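Local coordinates for axin interactor, dorsalization associated protein (Danio rerio, PDB 2QZQ) that acts as a ventralizing factor in the embryo, binding axin, disrupting its homodimerization and so inhibiting axin-mediated JNK activation, at residues L48-D53 with E72-L77; Y35-V40 with F87-H92; G24-G29 with K140-H145. All blocks are in the same frame, centred on the assembly; numbering follows the deposited sequence.

Interaction 1 of 3, residues L48-D53 with E72-L77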
loop_
_atom_site.group_PDB
_atom_site.type_symbol
_atom_site.label_atom_id
_atom_site.label_comp_id
_atom_site.label_asym_id
_atom_site.label_seq_id
_atom_site.Cartn_x
_atom_site.Cartn_y
_atom_site.Cartn_z
ATOM N N LEU A 48 -1.850 -2.518 13.764
ATOM C CA LEU A 48 -1.790 -1.428 14.727
ATOM C C LEU A 48 -2.955 -0.472 14.483
ATOM O O LEU A 48 -3.298 0.336 15.346
ATOM C CB LEU A 48 -0.463 -0.678 14.580
ATOM C CG LEU A 48 0.812 -1.345 15.109
ATOM C CD1 LEU A 48 2.010 -0.703 14.430
ATOM C CD2 LEU A 48 0.916 -1.198 16.631
ATOM N N ASN A 49 -3.539 -0.580 13.288
ATOM C CA ASN A 49 -4.573 0.309 12.773
ATOM C C ASN A 49 -5.640 -0.530 12.057
ATOM O O ASN A 49 -5.373 -1.698 11.695
ATOM C CB ASN A 49 -4.008 1.250 11.698
ATOM C CG ASN A 49 -3.083 2.325 12.240
ATOM O OD1 ASN A 49 -2.819 2.424 13.448
ATOM N ND2 ASN A 49 -2.585 3.149 11.332
ATOM N N PRO A 50 -6.835 0.066 11.815
ATOM C CA PRO A 50 -7.812 -0.568 10.917
ATOM C C PRO A 50 -7.269 -0.642 9.497
ATOM O O PRO A 50 -6.628 0.306 9.021
ATOM C CB PRO A 50 -9.025 0.366 10.970
ATOM C CG PRO A 50 -8.513 1.650 11.534
ATOM C CD PRO A 50 -7.356 1.309 12.412
ATOM N N VAL A 51 -7.542 -1.770 8.854
ATOM C CA VAL A 51 -7.122 -2.059 7.493
ATOM C C VAL A 51 -8.024 -1.236 6.594
ATOM O O VAL A 51 -9.205 -1.066 6.914
ATOM C CB VAL A 51 -7.227 -3.590 7.237
ATOM C CG1 VAL A 51 -6.773 -3.948 5.856
ATOM C CG2 VAL A 51 -6.360 -4.345 8.258
ATOM N N GLN A 52 -7.481 -0.692 5.507
ATOM C CA GLN A 52 -8.246 0.110 4.564
ATOM C C GLN A 52 -8.087 -0.369 3.116
ATOM O O GLN A 52 -6.961 -0.566 2.648
ATOM C CB GLN A 52 -7.811 1.565 4.616
ATOM C CG GLN A 52 -7.948 2.272 5.976
ATOM C CD GLN A 52 -7.384 3.659 5.908
ATOM O OE1 GLN A 52 -8.028 4.569 5.390
ATOM N NE2 GLN A 52 -6.151 3.833 6.395
ATOM N N ASP A 53 -9.212 -0.533 2.409
ATOM C CA ASP A 53 -9.192 -0.925 0.991
ATOM C C ASP A 53 -9.432 0.262 0.089
ATOM O O ASP A 53 -10.397 1.012 0.293
ATOM C CB ASP A 53 -10.273 -1.976 0.692
ATOM C CG ASP A 53 -9.977 -3.322 1.283
ATOM O OD1 ASP A 53 -8.858 -3.561 1.819
ATOM O OD2 ASP A 53 -10.882 -4.187 1.196
ATOM N N GLU A 72 -5.325 7.820 4.151
ATOM C CA GLU A 72 -5.004 8.472 5.419
ATOM C C GLU A 72 -4.571 7.458 6.453
ATOM O O GLU A 72 -5.345 6.579 6.853
ATOM C CB GLU A 72 -6.210 9.310 5.929
ATOM C CG GLU A 72 -6.806 10.265 4.860
ATOM C CD GLU A 72 -5.893 11.437 4.477
ATOM O OE1 GLU A 72 -4.894 11.726 5.188
ATOM O OE2 GLU A 72 -6.182 12.089 3.456
ATOM N N ILE A 73 -3.317 7.571 6.887
ATOM C CA ILE A 73 -2.770 6.647 7.886
ATOM C C ILE A 73 -3.370 6.961 9.260
ATOM O O ILE A 73 -3.277 8.095 9.746
ATOM C CB ILE A 73 -1.215 6.681 7.874
ATOM C CG1 ILE A 73 -0.714 6.182 6.518
ATOM C CG2 ILE A 73 -0.615 5.807 8.988
ATOM C CD1 ILE A 73 -1.207 4.772 6.165
ATOM N N GLN A 74 -3.984 5.946 9.865
ATOM C CA GLN A 74 -4.877 6.108 11.006
ATOM C C GLN A 74 -4.165 6.107 12.353
ATOM O O GLN A 74 -4.629 5.517 13.324
ATOM C CB GLN A 74 -5.966 5.032 10.961
ATOM C CG GLN A 74 -6.867 5.177 9.741
ATOM C CD GLN A 74 -7.704 6.443 9.796
ATOM O OE1 GLN A 74 -8.464 6.645 10.749
ATOM N NE2 GLN A 74 -7.584 7.288 8.786
ATOM N N ARG A 75 -3.022 6.776 12.404
ATOM C CA ARG A 75 -2.386 7.077 13.680
ATOM C C ARG A 75 -1.377 8.192 13.475
ATOM O O ARG A 75 -0.636 8.202 12.488
ATOM C CB ARG A 75 -1.714 5.845 14.309
ATOM C CG ARG A 75 -1.527 5.984 15.823
ATOM C CD ARG A 75 -0.609 4.898 16.427
ATOM N NE ARG A 75 -1.313 3.626 16.600
ATOM C CZ ARG A 75 -0.871 2.599 17.324
ATOM N NH1 ARG A 75 0.285 2.673 17.971
ATOM N NH2 ARG A 75 -1.595 1.487 17.404
ATOM N N HIS A 76 -1.349 9.129 14.415
ATOM C CA HIS A 76 -0.281 10.144 14.433
ATOM C C HIS A 76 1.081 9.461 14.462
ATOM O O HIS A 76 1.309 8.526 15.228
ATOM C CB HIS A 76 -0.483 11.134 15.605
ATOM C CG HIS A 76 -1.761 11.910 15.502
ATOM N ND1 HIS A 76 -2.960 11.432 15.986
ATOM C CD2 HIS A 76 -2.036 13.105 14.930
ATOM C CE1 HIS A 76 -3.917 12.309 15.731
ATOM N NE2 HIS A 76 -3.382 13.332 15.087
ATOM N N LEU A 77 1.976 9.902 13.587
ATOM C CA LEU A 77 3.267 9.217 13.373
ATOM C C LEU A 77 4.081 8.989 14.643
ATOM O O LEU A 77 4.644 7.919 14.820
ATOM C CB LEU A 77 4.115 9.941 12.318
ATOM C CG LEU A 77 3.573 10.023 10.894
ATOM C CD1 LEU A 77 4.556 10.741 9.980
ATOM C CD2 LEU A 77 3.204 8.617 10.363
HETATM O O HOH W 1 -7.915 6.893 3.975
#

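Interaction 2 of 3, residues Y35-V40 with F87-H92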
loop_
_atom_site.group_PDB
_atom_site.type_symbol
_atom_site.label_atom_id
_atom_site.label_comp_id
_atom_site.label_asym_id
_atom_site.label_seq_id
_atom_site.Cartn_x
_atom_site.Cartn_y
_atom_site.Cartn_z
ATOM N N TYR A 35 -7.487 -3.671 -6.720
ATOM C CA TYR A 35 -7.482 -2.691 -5.632
ATOM C C TYR A 35 -6.326 -2.946 -4.681
ATOM O O TYR A 35 -5.597 -3.922 -4.821
ATOM C CB TYR A 35 -8.814 -2.645 -4.877
ATOM C CG TYR A 35 -9.134 -3.877 -4.062
ATOM C CD1 TYR A 35 -9.732 -5.004 -4.658
ATOM C CD2 TYR A 35 -8.849 -3.923 -2.697
ATOM C CE1 TYR A 35 -10.036 -6.144 -3.898
ATOM C CE2 TYR A 35 -9.138 -5.055 -1.930
ATOM C CZ TYR A 35 -9.757 -6.157 -2.541
ATOM O OH TYR A 35 -10.043 -7.272 -1.782
ATOM N N ILE A 36 -6.151 -2.039 -3.727
ATOM C CA ILE A 36 -5.050 -2.168 -2.759
ATOM C C ILE A 36 -5.564 -2.079 -1.344
ATOM O O ILE A 36 -6.395 -1.230 -1.029
ATOM C CB ILE A 36 -3.938 -1.118 -3.029
ATOM C CG1 ILE A 36 -3.232 -1.453 -4.350
ATOM C CG2 ILE A 36 -2.881 -1.042 -1.829
ATOM C CD1 ILE A 36 -2.159 -0.387 -4.792
ATOM N N THR A 37 -5.041 -2.969 -0.496
ATOM C CA THR A 37 -5.293 -2.966 0.918
ATOM C C THR A 37 -4.059 -2.392 1.582
ATOM O O THR A 37 -2.930 -2.884 1.373
ATOM C CB THR A 37 -5.542 -4.370 1.446
ATOM O OG1 THR A 37 -6.750 -4.856 0.875
ATOM C CG2 THR A 37 -5.702 -4.387 2.988
ATOM N N VAL A 38 -4.302 -1.349 2.361
ATOM C CA VAL A 38 -3.255 -0.657 3.114
ATOM C C VAL A 38 -3.468 -0.947 4.599
ATOM O O VAL A 38 -4.541 -0.680 5.168
ATOM C CB VAL A 38 -3.252 0.880 2.854
ATOM C CG1 VAL A 38 -2.069 1.603 3.633
ATOM C CG2 VAL A 38 -3.197 1.207 1.356
ATOM N N SER A 39 -2.432 -1.516 5.212
ATOM C CA SER A 39 -2.445 -1.826 6.611
ATOM C C SER A 39 -1.142 -1.302 7.257
ATOM O O SER A 39 -0.156 -1.050 6.564
ATOM C CB SER A 39 -2.594 -3.335 6.827
ATOM O OG SER A 39 -1.522 -4.081 6.266
ATOM N N VAL A 40 -1.185 -1.126 8.580
ATOM C CA VAL A 40 -0.006 -0.759 9.362
ATOM C C VAL A 40 0.197 -1.876 10.382
ATOM O O VAL A 40 -0.695 -2.133 11.216
ATOM C CB VAL A 40 -0.187 0.602 10.058
ATOM C CG1 VAL A 40 1.096 1.001 10.803
ATOM C CG2 VAL A 40 -0.545 1.695 9.016
ATOM N N PHE A 87 1.984 -1.613 4.879
ATOM C CA PHE A 87 1.876 -2.582 3.781
ATOM C C PHE A 87 0.862 -2.145 2.746
ATOM O O PHE A 87 -0.132 -1.516 3.080
ATOM C CB PHE A 87 1.426 -3.929 4.347
ATOM C CG PHE A 87 2.537 -4.716 4.936
ATOM C CD1 PHE A 87 3.173 -5.691 4.184
ATOM C CD2 PHE A 87 2.963 -4.475 6.239
ATOM C CE1 PHE A 87 4.269 -6.433 4.746
ATOM C CE2 PHE A 87 4.032 -5.192 6.793
ATOM C CZ PHE A 87 4.678 -6.170 6.037
ATOM N N PHE A 88 1.134 -2.484 1.482
ATOM C CA PHE A 88 0.267 -2.211 0.362
ATOM C C PHE A 88 0.168 -3.548 -0.341
ATOM O O PHE A 88 1.184 -4.051 -0.819
ATOM C CB PHE A 88 0.896 -1.181 -0.592
ATOM C CG PHE A 88 1.346 0.063 0.109
ATOM C CD1 PHE A 88 0.515 1.164 0.199
ATOM C CD2 PHE A 88 2.584 0.092 0.755
ATOM C CE1 PHE A 88 0.929 2.319 0.903
ATOM C CE2 PHE A 88 2.993 1.225 1.435
ATOM C CZ PHE A 88 2.158 2.325 1.528
ATOM N N GLU A 89 -1.021 -4.141 -0.302
ATOM C CA GLU A 89 -1.267 -5.453 -0.935
ATOM C C GLU A 89 -2.158 -5.224 -2.133
ATOM O O GLU A 89 -3.243 -4.696 -1.977
ATOM C CB GLU A 89 -1.980 -6.391 0.021
ATOM C CG GLU A 89 -1.145 -6.810 1.226
ATOM C CD GLU A 89 -1.938 -7.693 2.155
ATOM O OE1 GLU A 89 -2.771 -7.149 2.915
ATOM O OE2 GLU A 89 -1.737 -8.918 2.100
ATOM N N PHE A 90 -1.683 -5.630 -3.307
ATOM C CA PHE A 90 -2.426 -5.489 -4.538
ATOM C C PHE A 90 -3.279 -6.738 -4.718
ATOM O O PHE A 90 -2.767 -7.859 -4.727
ATOM C CB PHE A 90 -1.485 -5.309 -5.709
ATOM C CG PHE A 90 -2.184 -5.231 -7.044
ATOM C CD1 PHE A 90 -2.566 -4.015 -7.563
ATOM C CD2 PHE A 90 -2.464 -6.403 -7.764
ATOM C CE1 PHE A 90 -3.218 -3.959 -8.810
ATOM C CE2 PHE A 90 -3.098 -6.361 -8.973
ATOM C CZ PHE A 90 -3.476 -5.130 -9.512
ATOM N N LYS A 91 -4.592 -6.513 -4.813
ATOM C CA LYS A 91 -5.565 -7.598 -4.905
ATOM C C LYS A 91 -6.384 -7.471 -6.177
ATOM O O LYS A 91 -6.597 -6.370 -6.687
ATOM C CB LYS A 91 -6.462 -7.563 -3.683
ATOM C CG LYS A 91 -5.699 -7.934 -2.370
ATOM C CD LYS A 91 -6.602 -7.870 -1.179
ATOM C CE LYS A 91 -5.843 -8.038 0.114
ATOM N NZ LYS A 91 -6.763 -7.785 1.268
ATOM N N HIS A 92 -6.862 -8.612 -6.681
ATOM C CA HIS A 92 -7.577 -8.643 -7.943
ATOM C C HIS A 92 -8.429 -9.918 -7.996
ATOM O O HIS A 92 -8.192 -10.894 -7.243
ATOM C CB HIS A 92 -6.623 -8.498 -9.155
ATOM C CG HIS A 92 -5.703 -9.671 -9.360
ATOM N ND1 HIS A 92 -4.772 -10.070 -8.421
ATOM C CD2 HIS A 92 -5.593 -10.545 -10.385
ATOM C CE1 HIS A 92 -4.133 -11.139 -8.861
ATOM N NE2 HIS A 92 -4.606 -11.442 -10.053
HETATM O O HOH W 2 -9.827 -6.864 0.963
HETATM O O HOH W 3 -2.062 -4.448 3.629
#

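Interaction 3 of 3, residues G24-G29 with K140-H145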
loop_
_atom_site.group_PDB
_atom_site.type_symbol
_atom_site.label_atom_id
_atom_site.label_comp_id
_atom_site.label_asym_id
_atom_site.label_seq_id
_atom_site.Cartn_x
_atom_site.Cartn_y
_atom_site.Cartn_z
ATOM N N GLY A 24 2.982 -0.414 -11.259
ATOM C CA GLY A 24 3.521 -1.112 -12.417
ATOM C C GLY A 24 3.494 -2.610 -12.196
ATOM O O GLY A 24 3.949 -3.115 -11.145
ATOM N N LEU A 25 2.955 -3.322 -13.179
ATOM C CA LEU A 25 2.909 -4.782 -13.158
ATOM C C LEU A 25 3.043 -5.277 -14.600
ATOM O O LEU A 25 2.492 -4.677 -15.527
ATOM C CB LEU A 25 1.589 -5.272 -12.526
ATOM C CG LEU A 25 1.262 -4.919 -11.063
ATOM C CD1 LEU A 25 -0.237 -5.154 -10.726
ATOM C CD2 LEU A 25 2.112 -5.693 -10.086
ATOM N N LYS A 26 3.800 -6.346 -14.814
ATOM C CA LYS A 26 4.021 -6.825 -16.180
ATOM C C LYS A 26 2.672 -7.143 -16.847
ATOM O O LYS A 26 2.502 -6.972 -18.036
ATOM C CB LYS A 26 4.902 -8.084 -16.178
ATOM C CG LYS A 26 6.391 -7.822 -15.973
ATOM C CD LYS A 26 7.052 -8.864 -15.042
ATOM C CE LYS A 26 7.693 -10.033 -15.779
ATOM N NZ LYS A 26 8.942 -10.479 -15.040
ATOM N N ASP A 27 1.722 -7.573 -16.040
ATOM C CA ASP A 27 0.416 -8.025 -16.526
ATOM C C ASP A 27 -0.680 -7.121 -15.953
ATOM O O ASP A 27 -1.803 -7.572 -15.764
ATOM C CB ASP A 27 0.188 -9.498 -16.141
ATOM C CG ASP A 27 0.418 -9.767 -14.656
ATOM O OD1 ASP A 27 0.794 -8.824 -13.909
ATOM O OD2 ASP A 27 0.223 -10.927 -14.230
ATOM N N ALA A 28 -0.362 -5.832 -15.711
ATOM C CA ALA A 28 -1.318 -4.896 -15.075
ATOM C C ALA A 28 -2.699 -4.915 -15.741
ATOM O O ALA A 28 -3.712 -5.083 -15.074
ATOM C CB ALA A 28 -0.770 -3.452 -15.076
ATOM N N GLY A 29 -2.717 -4.744 -17.060
ATOM C CA GLY A 29 -3.965 -4.648 -17.832
ATOM C C GLY A 29 -4.854 -5.901 -17.818
ATOM O O GLY A 29 -6.046 -5.815 -18.137
ATOM N N LYS A 140 12.075 -6.029 -13.535
ATOM C CA LYS A 140 11.662 -4.906 -14.388
ATOM C C LYS A 140 11.348 -3.646 -13.551
ATOM O O LYS A 140 10.931 -3.733 -12.382
ATOM C CB LYS A 140 10.477 -5.296 -15.265
ATOM C CG LYS A 140 10.840 -6.315 -16.353
ATOM C CD LYS A 140 9.633 -6.682 -17.181
ATOM C CE LYS A 140 10.068 -7.368 -18.473
ATOM N NZ LYS A 140 8.897 -7.809 -19.288
ATOM N N PRO A 141 11.566 -2.458 -14.142
ATOM C CA PRO A 141 11.328 -1.221 -13.408
ATOM C C PRO A 141 9.823 -0.927 -13.319
ATOM O O PRO A 141 9.342 0.108 -13.801
ATOM C CB PRO A 141 12.068 -0.171 -14.251
ATOM C CG PRO A 141 11.997 -0.713 -15.647
ATOM C CD PRO A 141 12.063 -2.209 -15.510
ATOM N N LEU A 142 9.090 -1.852 -12.708
ATOM C CA LEU A 142 7.657 -1.735 -12.497
ATOM C C LEU A 142 7.421 -1.745 -10.998
ATOM O O LEU A 142 7.596 -2.786 -10.325
ATOM C CB LEU A 142 6.922 -2.911 -13.184
ATOM C CG LEU A 142 7.052 -2.902 -14.707
ATOM C CD1 LEU A 142 6.597 -4.269 -15.294
ATOM C CD2 LEU A 142 6.249 -1.731 -15.309
ATOM N N TYR A 143 7.060 -0.577 -10.483
ATOM C CA TYR A 143 7.012 -0.293 -9.046
ATOM C C TYR A 143 5.648 0.204 -8.613
ATOM O O TYR A 143 4.818 0.596 -9.434
ATOM C CB TYR A 143 8.020 0.826 -8.720
ATOM C CG TYR A 143 9.479 0.482 -8.973
ATOM C CD1 TYR A 143 10.179 -0.305 -8.064
ATOM C CD2 TYR A 143 10.165 1.005 -10.073
ATOM C CE1 TYR A 143 11.509 -0.615 -8.250
ATOM C CE2 TYR A 143 11.507 0.694 -10.289
ATOM C CZ TYR A 143 12.170 -0.116 -9.363
ATOM O OH TYR A 143 13.489 -0.427 -9.510
ATOM N N LEU A 144 5.436 0.242 -7.312
ATOM C CA LEU A 144 4.350 1.032 -6.733
ATOM C C LEU A 144 4.848 2.474 -6.557
ATOM O O LEU A 144 5.870 2.705 -5.909
ATOM C CB LEU A 144 3.927 0.438 -5.384
ATOM C CG LEU A 144 2.839 1.163 -4.593
ATOM C CD1 LEU A 144 1.458 1.108 -5.316
ATOM C CD2 LEU A 144 2.761 0.614 -3.172
ATOM N N HIS A 145 4.112 3.431 -7.129
ATOM C CA HIS A 145 4.491 4.857 -7.075
ATOM C C HIS A 145 3.568 5.549 -6.114
ATOM O O HIS A 145 2.338 5.530 -6.311
ATOM C CB HIS A 145 4.306 5.514 -8.432
ATOM C CG HIS A 145 5.317 5.106 -9.454
ATOM N ND1 HIS A 145 5.329 3.858 -10.042
ATOM C CD2 HIS A 145 6.336 5.793 -10.014
ATOM C CE1 HIS A 145 6.320 3.791 -10.915
ATOM N NE2 HIS A 145 6.939 4.956 -10.920
HETATM O O HOH W 4 5.788 -5.130 -10.791
#

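Interaction 1 of 3, residues L48-D53 with E72-L77
Gln52 and Gln74 aim their amide nitrogens at one backbone oxygen, Glu72 O, from opposite faces of its carbonyl plane. Gln52 NE2 lies 2.9 Å from Glu72 O, and Gln74 NE2 donates to the same Glu72 O at 3.0 Å. Both nitrogens stand above the carbonyl plane, while the oxygen lies in the plane of each amide. The two side chains cross at about a right angle with their amide planes 76° apart; the crossing is close enough to bring Gln74 CG within 3.7 Å of Gln52 NE2. Gln52 reaches over with an extended chain, whereas Gln74 bends (chi2 -67°), folding back over its own segment. Gln74 NE2 also donates to Pro5 O. The other end of the Gln52 amide is held as well: its OE1 accepts from Leu4 N and from a water, 2.7 Å from Gln52 OE1, that also takes the N-H of Glu72. One amide thus grips both backbone polar atoms of Glu72, directly and through water.

Farther along, Arg75 NH2 donates to Leu48 O at 2.9 Å in a bent bond, the oxygen near the edge of the guanidinium but tilted from its plane. The Leu48 side chain crosses Arg75 at about a right angle, its CB 3.7 Å from NH2. Arg75 NH1 is tied to Lys79 O. The buried side chain of Asn49 lies between, against the Gln74 backbone, its amide plane 46° from the guanidinium.

The two segments run roughly antiparallel, joined by side chains rather than by backbone pairing. In this C-terminal C2 domain, a beta sandwich, Leu48 and Gln52 pair by backbone with Val40 and Val38 of strand 34-41, while Ile73 pairs with Leu16 and packs on Leu18, both in strand 15-24.

Interaction 2 of 3, residues Y35-V40 with F87-H92
Tyr35 and Lys91 face each other where two antiparallel strands of the C2 beta sandwich, 34-41 and 85-94, lie side by side. Tyr35, Thr37 and Ser39 form hydrogen-bonded pairs with Lys91, Glu89 and Phe87. On the inner face, Ile36 CG2 fits against Phe88 CB at 4.0 Å and Ile36 CG1 against the Phe90 ring, so the isoleucine fills the hollow between the two phenylalanines; Val38 CG2 flanks Phe88 CD1 at 3.9 Å. Ile20 from strand 15-24 and Phe67 from strand 64-72 pack on this relief.

On the outer face Lys91 CB sits over the Tyr35 ring, 3.9 Å from its centroid, a CH-pi contact. The extended lysine passes the phenol, its CD 3.5 Å from Tyr35 OH, and its NZ donates to Thr37 OG1 at 3.0 Å. Thr37 OG1 is also bonded to Asp53. An alanine in place of Lys91 would probably leave Thr37 OG1 without its ammonium donor and open a gap beside the Tyr35 hydroxyl. Glu89 sends OE2 to Thr127, while its OE1 accepts from a water that also donates to Thr37 O and accepts from Ser39 OG at 2.7 Å.

Interaction 3 of 3, residues G24-G29 with K140-H145
Gly24 and Leu142 approach so closely, 4.2 Å between their CA atoms, that a CB on Gly24 would collide with Leu142 CA. The backbone at Leu142 and Tyr143 N stands where such a carbon would go, and Leu142 lays its side chain along the glycine, CB 3.6 Å from Gly24 C and CD2 touching Gly24 CA. Its other methyl, CD1, reaches 3.5 Å from Lys26 N, at the start of the loop. The side chains of Leu142 and Lys26 cross at about a right angle, with CG of Lys26 against CD1.

The backbones are tied through both polar atoms of Gly24. Its N-H donates to Tyr143 O at 2.8 Å in an almost straight bond (173°), although the nitrogen stands above the carbonyl plane. A water donates to both Gly24 O and Leu142 O. Within 140-145, His145 ND1 adds a weak bond to Tyr143 O.

On the exposed side two lysines cross at about a right angle, Lys26 CG packing on Lys140 CD at 3.6 Å. Lys140 is extended and Lys26 bent, and Lys26 NZ lies 5.0 Å from Lys140 NZ. Like charges so near probably repel one another; Lys26 NZ has a hydrogen bond to Thr138 OG1.

Both backbones turn here: Leu25 to Ala28 form a type I beta turn, and Pro141 is the centre of an inverse gamma turn. The contact joins the end of strand 15-24 and the loop after it to the lead-in of strand 144-151, its neighbour in the sheet. Leu142 also leans on Tyr64 of strand 64-72, while Leu25 packs on Leu122 of strand 116-124 and Phe90 of strand 85-94.

From the N terminus the chain meets residues 24-29 first, then 35-40, 48-53, 72-77, 87-92 and finally 140-145. Interaction 1 closes the innermost loop, interaction 2 encloses it and interaction 3 encloses both; none cross. Interactions 1 and 2 meet directly: Val51 CG1 packs on Thr37 CG2, strand 52-53 being the neighbour of strand 34-41. Interaction 2 reaches interaction 3 through the sandwich interior, where Phe88 CG packs on Leu144 CD2 at 3.6 Å. Interactions 1 and 3 do not touch, their centres about 25 Å apart on opposite sides of the chain's centre. Interaction 2, nearest that centre, links the two.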